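Local coordinates for threonine phosphate decarboxylase-like enzyme (Sulfurospirillum multivorans, PDB 6OUX), which decarboxylates L-serine O-phosphate to ethanolamine O-phosphate, a precursor for norcobamide biosynthesis, with pyridoxal phosphate as cofactor, at residues A[83-88]-A[262-267]; A[100-105]-A[255-260]; A[110-115]-A[237-242]. All blocks are in the same frame, centred on the assembly; numbering follows the deposited sequence.

The three contacts lie on one side of the chain, at one end of the seven-stranded sheet. Contact 3 is the most central and is wholly apolar: helix 108-116 rests on strand 236-241. Contact 2 is also buried, but it is chiefly a backbone ladder, pairing outermost strand 102-105 with strand 254-257. Contacts 2 and 3 share this sheet, since strand 254-257 also bonds to strand 236-241. Contact 1 lies nearer the surface. It joins helix 84-95 to helix 260-266 through a salt bridge, a water and a leucine. Gln-88 ties it to contact 2 by a hydrogen bond to Ile-102 O. Contact 3 is nested in the loop closed by contact 2, and contact 2 in that of contact 1.

Contact 1. Residues A[83-88]-A[262-267]; sequences QQRSLQ and KIDALL
The first turn of helix 84-95 meets helix 260-266 near its C-terminal end, with Leu-267 at the contact. This is helix-helix packing beside the edge strand 102-105 of the large domain of a class II aminotransferase-family fold. The tight part centres on Leu-267. Its CD1 sits over the middle of the Arg-85 guanidinium, 3.4 Å above the plane. Its CD2 lies 3.7 Å from Gln-84 CG, where the two side chains cross at about a right angle. Gln-88 comes tip to tip with Ile-263, and its NE2 is 3.7 Å from Ile-263 CG2. That NE2 also bonds to Ile-102 O of the edge strand.

The polar side is more open to solvent: Arg-85 and Asp-264 are partly exposed. The Arg-85 chain bends at chi2 (-63°) and brings NH2 to Asp-264 OD1, 2.8 Å away. This salt bridge is not straight (147° at the hydrogen), and it uses the anti lone pair of OD1. The guanidinium and carboxylate planes are 55° apart. Arg-85 NH1 bonds to Gln-88 OE1 at 2.9 Å, close to the guanidinium plane, which probably limits rotation of the group. An alanine in place of Arg-85 removes the guanidinium, and would probably leave Asp-264 OD1 and Gln-88 OE1 without this partner and loosen the packing on Leu-267. One water spans the charges: it accepts from Arg-85 NH1 at 2.7 Å and donates to Asp-264 OD1 at 2.9 Å.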
loop_
_atom_site.group_PDB
_atom_site.type_symbol
_atom_site.label_atom_id
_atom_site.label_comp_id
_atom_site.label_asym_id
_atom_site.label_seq_id
_atom_site.Cartn_x
_atom_site.Cartn_y
_atom_site.Cartn_z
ATOM N N GLN A 83 -8.493 -10.860 0.130
ATOM C CA GLN A 83 -9.077 -9.697 0.737
ATOM C C GLN A 83 -8.875 -9.739 2.254
ATOM O O GLN A 83 -8.450 -10.764 2.804
ATOM C CB GLN A 83 -10.580 -9.593 0.416
ATOM C CG GLN A 83 -11.004 -9.794 -1.047
ATOM C CD GLN A 83 -10.103 -9.103 -2.065
ATOM O OE1 GLN A 83 -9.461 -9.761 -2.887
ATOM N NE2 GLN A 83 -10.061 -7.772 -2.024
ATOM N N GLN A 84 -9.155 -8.606 2.893
ATOM C CA GLN A 84 -8.903 -8.384 4.317
ATOM C C GLN A 84 -9.363 -9.528 5.228
ATOM O O GLN A 84 -8.556 -10.066 6.024
ATOM C CB GLN A 84 -9.476 -7.027 4.750
ATOM C CG GLN A 84 -9.263 -6.673 6.206
ATOM C CD GLN A 84 -7.935 -5.996 6.532
ATOM O OE1 GLN A 84 -7.222 -5.408 5.659
ATOM N NE2 GLN A 84 -7.606 -6.029 7.807
ATOM N N ARG A 85 -10.627 -9.953 5.098
ATOM C CA ARG A 85 -11.152 -11.062 5.942
ATOM C C ARG A 85 -10.346 -12.365 5.860
ATOM O O ARG A 85 -10.222 -13.142 6.863
ATOM C CB ARG A 85 -12.648 -11.352 5.630
ATOM C CG ARG A 85 -13.633 -10.213 5.913
ATOM C CD ARG A 85 -13.673 -9.849 7.400
ATOM N NE ARG A 85 -14.543 -8.716 7.744
ATOM C CZ ARG A 85 -14.559 -8.105 8.936
ATOM N NH1 ARG A 85 -13.734 -8.489 9.897
ATOM N NH2 ARG A 85 -15.355 -7.056 9.153
ATOM N N SER A 86 -9.797 -12.659 4.676
ATOM C CA SER A 86 -9.061 -13.873 4.544
ATOM C C SER A 86 -7.696 -13.699 5.236
ATOM O O SER A 86 -7.198 -14.649 5.837
ATOM C CB SER A 86 -9.009 -14.364 3.076
ATOM O OG SER A 86 -7.774 -14.950 2.757
ATOM N N LEU A 87 -7.131 -12.488 5.191
ATOM C CA LEU A 87 -5.842 -12.152 5.821
ATOM C C LEU A 87 -5.938 -12.142 7.360
ATOM O O LEU A 87 -5.077 -12.687 8.058
ATOM C CB LEU A 87 -5.371 -10.778 5.344
ATOM C CG LEU A 87 -5.112 -10.666 3.841
ATOM C CD1 LEU A 87 -4.842 -9.233 3.448
ATOM C CD2 LEU A 87 -4.006 -11.622 3.448
ATOM N N GLN A 88 -7.052 -11.631 7.859
ATOM C CA GLN A 88 -7.397 -11.746 9.270
ATOM C C GLN A 88 -7.314 -13.175 9.779
ATOM O O GLN A 88 -6.696 -13.492 10.858
ATOM C CB GLN A 88 -8.801 -11.170 9.479
ATOM C CG GLN A 88 -8.884 -9.669 9.442
ATOM C CD GLN A 88 -10.264 -9.223 9.843
ATOM O OE1 GLN A 88 -11.196 -9.976 9.692
ATOM N NE2 GLN A 88 -10.402 -8.032 10.356
ATOM N N LYS A 262 -15.002 -1.356 15.731
ATOM C CA LYS A 262 -14.228 -0.313 15.075
ATOM C C LYS A 262 -13.573 -0.836 13.762
ATOM O O LYS A 262 -13.643 -0.188 12.710
ATOM C CB LYS A 262 -13.210 0.173 16.074
ATOM C CG LYS A 262 -12.277 1.280 15.639
ATOM C CD LYS A 262 -11.295 1.530 16.789
ATOM C CE LYS A 262 -10.129 2.460 16.428
ATOM N NZ LYS A 262 -10.445 3.870 16.749
ATOM N N ILE A 263 -12.935 -1.997 13.799
ATOM C CA ILE A 263 -12.410 -2.572 12.521
ATOM C C ILE A 263 -13.541 -2.757 11.493
ATOM O O ILE A 263 -13.346 -2.461 10.295
ATOM C CB ILE A 263 -11.683 -3.885 12.737
ATOM C CG1 ILE A 263 -10.374 -3.637 13.509
ATOM C CG2 ILE A 263 -11.382 -4.597 11.425
ATOM C CD1 ILE A 263 -9.751 -4.909 14.010
ATOM N N ASP A 264 -14.721 -3.213 11.949
ATOM C CA ASP A 264 -15.866 -3.492 11.016
ATOM C C ASP A 264 -16.252 -2.211 10.337
ATOM O O ASP A 264 -16.474 -2.210 9.133
ATOM C CB ASP A 264 -17.122 -4.017 11.727
ATOM C CG ASP A 264 -16.961 -5.409 12.260
ATOM O OD1 ASP A 264 -16.269 -6.286 11.640
ATOM O OD2 ASP A 264 -17.576 -5.631 13.331
ATOM N N ALA A 265 -16.324 -1.126 11.130
ATOM C CA ALA A 265 -16.662 0.217 10.638
ATOM C C ALA A 265 -15.632 0.746 9.639
ATOM O O ALA A 265 -15.977 1.232 8.562
ATOM C CB ALA A 265 -16.818 1.190 11.805
ATOM N N LEU A 266 -14.356 0.645 9.974
ATOM C CA LEU A 266 -13.314 1.029 9.012
ATOM C C LEU A 266 -13.406 0.244 7.683
ATOM O O LEU A 266 -13.271 0.828 6.612
ATOM C CB LEU A 266 -11.935 0.938 9.669
ATOM C CG LEU A 266 -11.713 1.929 10.831
ATOM C CD1 LEU A 266 -10.383 1.678 11.525
ATOM C CD2 LEU A 266 -11.796 3.383 10.403
ATOM N N LEU A 267 -13.664 -1.059 7.760
ATOM C CA LEU A 267 -13.857 -1.906 6.586
ATOM C C LEU A 267 -15.182 -1.649 5.825
ATOM O O LEU A 267 -15.354 -2.173 4.726
ATOM C CB LEU A 267 -13.730 -3.402 6.932
ATOM C CG LEU A 267 -12.427 -3.931 7.584
ATOM C CD1 LEU A 267 -12.541 -5.440 7.849
ATOM C CD2 LEU A 267 -11.185 -3.613 6.763
HETATM O O HOH W 1 -13.483 -6.794 11.969
#

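Contact 2. Residues A[100-105]-A[255-260]; sequences ENIFIG and YALMDS
Phe-103 and Met-258 lie side by side and point the same way, with Met-258 CE 3.7 Å from Phe-103 CB. Ala-256 is on the same face of the sheet as Phe-103. Ile-111 of helix 108-116 packs on both Phe-103 and Ala-256. The other face carries Ile-102, Ile-104, Tyr-255 and Leu-257. There Ile-102 CG1 runs alongside Leu-257 CD2 at 4.0 Å, and Met-91 of helix 84-95 packs on both isoleucines.

Between the faces runs the backbone ladder. Phe-103 and Ala-256 form a hydrogen-bonded pair. Phe-103 N bonds to Ala-256 O at 2.8 Å, almost straight (173°), and Ala-256 N returns to Phe-103 O. Beyond the strands Met-258 N reaches Asn-101 O at 3.0 Å.

The polar edge is the amide of Asn-101. Its ND2 gives a straight bond (170°) of 2.8 Å to Met-258 O, meeting that carbonyl from above its plane. This closes a second link between the same two residues. Ser-260 CB rests 3.2 Å from Glu-100 O. Asp-259, the N-cap of helix 260-266, points away from 100-105, and its OD2 caps Lys-262 N. The arrangement is the antiparallel edge of the mixed seven-stranded sheet characteristic of fold type I pyridoxal phosphate enzymes.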
loop_
_atom_site.group_PDB
_atom_site.type_symbol
_atom_site.label_atom_id
_atom_site.label_comp_id
_atom_site.label_asym_id
_atom_site.label_seq_id
_atom_site.Cartn_x
_atom_site.Cartn_y
_atom_site.Cartn_z
ATOM N N GLU A 100 -11.454 -11.019 13.733
ATOM C CA GLU A 100 -12.129 -9.721 13.547
ATOM C C GLU A 100 -11.486 -8.630 14.444
ATOM O O GLU A 100 -11.812 -7.481 14.325
ATOM C CB GLU A 100 -13.656 -9.829 13.840
ATOM C CG GLU A 100 -14.499 -10.849 13.004
ATOM C CD GLU A 100 -14.124 -12.299 13.129
ATOM O OE1 GLU A 100 -13.674 -12.763 14.235
ATOM O OE2 GLU A 100 -14.253 -13.029 12.107
ATOM N N ASN A 101 -10.638 -9.008 15.398
ATOM C CA ASN A 101 -9.829 -8.026 16.172
ATOM C C ASN A 101 -8.476 -7.607 15.480
ATOM O O ASN A 101 -7.766 -6.744 15.990
ATOM C CB ASN A 101 -9.492 -8.562 17.584
ATOM C CG ASN A 101 -10.669 -8.554 18.519
ATOM O OD1 ASN A 101 -11.117 -9.566 19.003
ATOM N ND2 ASN A 101 -11.161 -7.427 18.774
ATOM N N ILE A 102 -8.170 -8.169 14.309
ATOM C CA ILE A 102 -6.938 -7.877 13.536
ATOM C C ILE A 102 -7.202 -6.951 12.344
ATOM O O ILE A 102 -8.084 -7.242 11.574
ATOM C CB ILE A 102 -6.288 -9.162 13.006
ATOM C CG1 ILE A 102 -6.115 -10.171 14.127
ATOM C CG2 ILE A 102 -4.926 -8.830 12.357
ATOM C CD1 ILE A 102 -5.642 -11.572 13.742
ATOM N N PHE A 103 -6.463 -5.834 12.257
ATOM C CA PHE A 103 -6.445 -4.949 11.130
ATOM C C PHE A 103 -5.055 -5.094 10.431
ATOM O O PHE A 103 -3.984 -4.926 11.070
ATOM C CB PHE A 103 -6.741 -3.486 11.563
ATOM C CG PHE A 103 -6.703 -2.516 10.431
ATOM C CD1 PHE A 103 -5.488 -1.969 10.000
ATOM C CD2 PHE A 103 -7.865 -2.186 9.720
ATOM C CE1 PHE A 103 -5.421 -1.107 8.932
ATOM C CE2 PHE A 103 -7.809 -1.282 8.652
ATOM C CZ PHE A 103 -6.602 -0.730 8.264
ATOM N N ILE A 104 -5.075 -5.339 9.132
ATOM C CA ILE A 104 -3.843 -5.518 8.327
ATOM C C ILE A 104 -3.686 -4.302 7.410
ATOM O O ILE A 104 -4.620 -3.980 6.680
ATOM C CB ILE A 104 -3.888 -6.744 7.397
ATOM C CG1 ILE A 104 -4.462 -8.012 8.066
ATOM C CG2 ILE A 104 -2.497 -6.940 6.763
ATOM C CD1 ILE A 104 -3.515 -8.731 8.949
ATOM N N GLY A 105 -2.550 -3.603 7.472
ATOM C CA GLY A 105 -2.267 -2.457 6.579
ATOM C C GLY A 105 -0.774 -2.404 6.183
ATOM O O GLY A 105 -0.065 -3.427 6.238
ATOM N N TYR A 255 0.362 -4.797 11.307
ATOM C CA TYR A 255 -1.001 -5.097 11.787
ATOM C C TYR A 255 -1.306 -4.321 13.068
ATOM O O TYR A 255 -0.418 -3.728 13.685
ATOM C CB TYR A 255 -1.228 -6.605 11.960
ATOM C CG TYR A 255 -0.503 -7.219 13.187
ATOM C CD1 TYR A 255 0.800 -7.639 13.112
ATOM C CD2 TYR A 255 -1.136 -7.338 14.384
ATOM C CE1 TYR A 255 1.452 -8.210 14.211
ATOM C CE2 TYR A 255 -0.495 -7.874 15.496
ATOM C CZ TYR A 255 0.788 -8.281 15.401
ATOM O OH TYR A 255 1.381 -8.778 16.487
ATOM N N ALA A 256 -2.575 -4.285 13.411
ATOM C CA ALA A 256 -3.064 -3.787 14.694
ATOM C C ALA A 256 -4.079 -4.744 15.272
ATOM O O ALA A 256 -4.823 -5.405 14.517
ATOM C CB ALA A 256 -3.704 -2.432 14.544
ATOM N N LEU A 257 -4.128 -4.791 16.600
ATOM C CA LEU A 257 -5.187 -5.487 17.380
ATOM C C LEU A 257 -6.033 -4.378 18.027
ATOM O O LEU A 257 -5.508 -3.495 18.715
ATOM C CB LEU A 257 -4.576 -6.354 18.468
ATOM C CG LEU A 257 -3.503 -7.364 18.021
ATOM C CD1 LEU A 257 -2.990 -8.197 19.185
ATOM C CD2 LEU A 257 -3.963 -8.294 16.924
ATOM N N MET A 258 -7.321 -4.402 17.751
ATOM C CA MET A 258 -8.209 -3.373 18.218
ATOM C C MET A 258 -9.641 -3.877 18.269
ATOM O O MET A 258 -9.946 -5.005 17.895
ATOM C CB MET A 258 -8.069 -2.089 17.375
ATOM C CG MET A 258 -8.422 -2.179 15.903
ATOM S SD MET A 258 -8.202 -0.601 14.943
ATOM C CE MET A 258 -6.836 -0.878 14.154
ATOM N N ASP A 259 -10.507 -3.017 18.757
ATOM C CA ASP A 259 -11.935 -3.329 18.907
ATOM C C ASP A 259 -12.513 -3.818 17.570
ATOM O O ASP A 259 -12.311 -3.176 16.561
ATOM C CB ASP A 259 -12.657 -2.046 19.381
ATOM C CG ASP A 259 -14.125 -2.254 19.521
ATOM O OD1 ASP A 259 -14.557 -2.892 20.536
ATOM O OD2 ASP A 259 -14.843 -1.878 18.582
ATOM N N SER A 260 -13.188 -4.963 17.553
ATOM C CA SER A 260 -13.675 -5.529 16.298
ATOM C C SER A 260 -14.779 -4.712 15.655
ATOM O O SER A 260 -14.867 -4.651 14.400
ATOM C CB SER A 260 -14.098 -7.000 16.455
ATOM O OG SER A 260 -15.118 -7.086 17.397
#

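Contact 3. Residues A[110-115]-A[237-242]; sequences EIIQML and IIVKSL
Helix 108-116 packs on one face of the central sheet in the large domain of a fold type I pyridoxal phosphate enzyme. The partner is strand 236-241, and the segments run in roughly opposite directions, at 147°. Their axes come within 9.2 Å. The contact is entirely aliphatic, with no hydrogen bond across it.

Val-239 is at its centre. Its CG1 and CG2 serve different partners. CG2 lies 3.9 Å from Ile-112 CG1, where the two side chains cross obliquely. CG1 lies 4.3 Å from Ile-111 CB. Leu-115, one turn further along the helix than Ile-111, meets Ile-237 tip to tip, with Leu-115 CD1 3.9 Å from Ile-237 CG2. The same CD1 is 4.3 Å from Val-239 CG2. Val-239 thus touches three helix residues. In Val-239 CG1 is anti to the backbone N (chi1 -179°), which sets the two methyls toward their separate partners. All five residues are buried.

Neighbouring strands widen this bed. Ile-112 and Leu-115 also pack on Ile-206 of strand 204-208. Ile-111 also packs on Ala-256 and Phe-103. The helix therefore spans several strands of the sheet. The side chain of Ile-112 is about 9 Å from that of Asn-181, a probable O-phospho-L-serine ligand, so the packing is likely to lie close to the substrate site.

The strand itself is held by its sheet neighbours. Val-239 has backbone bonds to Ile-207 and Glu-209, and Ile-238 to Leu-257. Lys-240 points the opposite way from Val-239, away from the helix, and forms a salt bridge with Asp-245. Its NZ also bonds to Ser-241 O at 3.3 Å, nearly along the C=O axis.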
loop_
_atom_site.group_PDB
_atom_site.type_symbol
_atom_site.label_atom_id
_atom_site.label_comp_id
_atom_site.label_asym_id
_atom_site.label_seq_id
_atom_site.Cartn_x
_atom_site.Cartn_y
_atom_site.Cartn_z
ATOM N N GLU A 110 1.692 4.054 9.447
ATOM C CA GLU A 110 0.492 4.268 8.631
ATOM C C GLU A 110 -0.800 3.927 9.406
ATOM O O GLU A 110 -1.804 4.669 9.297
ATOM C CB GLU A 110 0.503 3.514 7.301
ATOM C CG GLU A 110 1.661 3.799 6.322
ATOM C CD GLU A 110 3.055 3.325 6.791
ATOM O OE1 GLU A 110 3.195 2.505 7.704
ATOM O OE2 GLU A 110 4.081 3.786 6.232
ATOM N N ILE A 111 -0.789 2.828 10.164
ATOM C CA ILE A 111 -1.946 2.478 10.962
ATOM C C ILE A 111 -2.195 3.524 12.052
ATOM O O ILE A 111 -3.337 3.916 12.263
ATOM C CB ILE A 111 -1.850 1.056 11.504
ATOM C CG1 ILE A 111 -1.957 0.074 10.308
ATOM C CG2 ILE A 111 -2.963 0.794 12.533
ATOM C CD1 ILE A 111 -1.505 -1.356 10.735
ATOM N N ILE A 112 -1.141 4.003 12.728
ATOM C CA ILE A 112 -1.324 4.996 13.785
ATOM C C ILE A 112 -1.817 6.335 13.246
ATOM O O ILE A 112 -2.631 6.988 13.856
ATOM C CB ILE A 112 -0.040 5.158 14.626
ATOM C CG1 ILE A 112 0.252 3.867 15.397
ATOM C CG2 ILE A 112 -0.160 6.322 15.621
ATOM C CD1 ILE A 112 1.599 3.860 16.104
ATOM N N GLN A 113 -1.372 6.704 12.062
ATOM C CA GLN A 113 -1.870 7.887 11.404
ATOM C C GLN A 113 -3.343 7.784 11.078
ATOM O O GLN A 113 -4.045 8.791 11.297
ATOM C CB GLN A 113 -0.985 8.231 10.184
ATOM C CG GLN A 113 0.405 8.643 10.696
ATOM C CD GLN A 113 1.542 8.745 9.669
ATOM O OE1 GLN A 113 2.617 9.320 9.978
ATOM N NE2 GLN A 113 1.337 8.200 8.475
ATOM N N MET A 114 -3.810 6.639 10.578
ATOM C CA MET A 114 -5.278 6.346 10.407
ATOM C C MET A 114 -6.046 6.446 11.723
ATOM O O MET A 114 -7.062 7.124 11.789
ATOM C CB MET A 114 -5.497 5.006 9.714
ATOM C CG MET A 114 -6.938 4.433 9.671
ATOM S SD MET A 114 -7.064 2.674 9.201
ATOM C CE MET A 114 -6.770 1.963 10.823
ATOM N N LEU A 115 -5.511 5.861 12.805
ATOM C CA LEU A 115 -6.115 5.997 14.114
ATOM C C LEU A 115 -6.247 7.442 14.607
ATOM O O LEU A 115 -7.289 7.843 15.127
ATOM C CB LEU A 115 -5.331 5.157 15.146
ATOM C CG LEU A 115 -5.397 3.635 14.941
ATOM C CD1 LEU A 115 -4.462 2.934 15.913
ATOM C CD2 LEU A 115 -6.826 3.147 15.115
ATOM N N ILE A 237 -4.815 -0.748 22.158
ATOM C CA ILE A 237 -4.595 -1.034 20.752
ATOM C C ILE A 237 -3.122 -1.340 20.541
ATOM O O ILE A 237 -2.253 -0.541 20.951
ATOM C CB ILE A 237 -5.009 0.128 19.878
ATOM C CG1 ILE A 237 -6.518 0.312 19.941
ATOM C CG2 ILE A 237 -4.620 -0.093 18.424
ATOM C CD1 ILE A 237 -7.023 1.663 19.512
ATOM N N ILE A 238 -2.855 -2.524 20.002
ATOM C CA ILE A 238 -1.485 -2.914 19.692
ATOM C C ILE A 238 -1.225 -2.670 18.229
ATOM O O ILE A 238 -2.023 -3.048 17.355
ATOM C CB ILE A 238 -1.225 -4.415 20.013
ATOM C CG1 ILE A 238 -1.508 -4.724 21.482
ATOM C CG2 ILE A 238 0.197 -4.827 19.633
ATOM C CD1 ILE A 238 -0.643 -3.961 22.485
ATOM N N VAL A 239 -0.089 -2.047 17.922
ATOM C CA VAL A 239 0.291 -1.897 16.533
ATOM C C VAL A 239 1.706 -2.439 16.339
ATOM O O VAL A 239 2.561 -2.230 17.200
ATOM C CB VAL A 239 0.284 -0.384 16.123
ATOM C CG1 VAL A 239 0.656 -0.264 14.688
ATOM C CG2 VAL A 239 -1.055 0.261 16.307
ATOM N N LYS A 240 1.967 -3.082 15.199
ATOM C CA LYS A 240 3.273 -3.761 14.987
ATOM C C LYS A 240 3.584 -3.868 13.500
ATOM O O LYS A 240 2.782 -4.367 12.720
ATOM C CB LYS A 240 3.293 -5.146 15.660
ATOM C CG LYS A 240 4.603 -5.860 15.492
ATOM C CD LYS A 240 4.868 -6.976 16.489
ATOM C CE LYS A 240 6.270 -7.506 16.294
ATOM N NZ LYS A 240 6.361 -8.052 14.912
ATOM N N SER A 241 4.774 -3.399 13.135
ATOM C CA SER A 241 5.322 -3.606 11.840
ATOM C C SER A 241 5.587 -5.086 11.663
ATOM O O SER A 241 5.912 -5.786 12.605
ATOM C CB SER A 241 6.576 -2.773 11.659
ATOM O OG SER A 241 7.233 -3.173 10.467
ATOM N N LEU A 242 5.373 -5.581 10.465
ATOM C CA LEU A 242 5.957 -6.882 10.084
ATOM C C LEU A 242 7.215 -6.760 9.217
ATOM O O LEU A 242 7.838 -7.780 8.933
ATOM C CB LEU A 242 4.924 -7.753 9.383
ATOM C CG LEU A 242 3.730 -8.149 10.239
ATOM C CD1 LEU A 242 2.651 -8.756 9.343
ATOM C CD2 LEU A 242 4.159 -9.143 11.318
#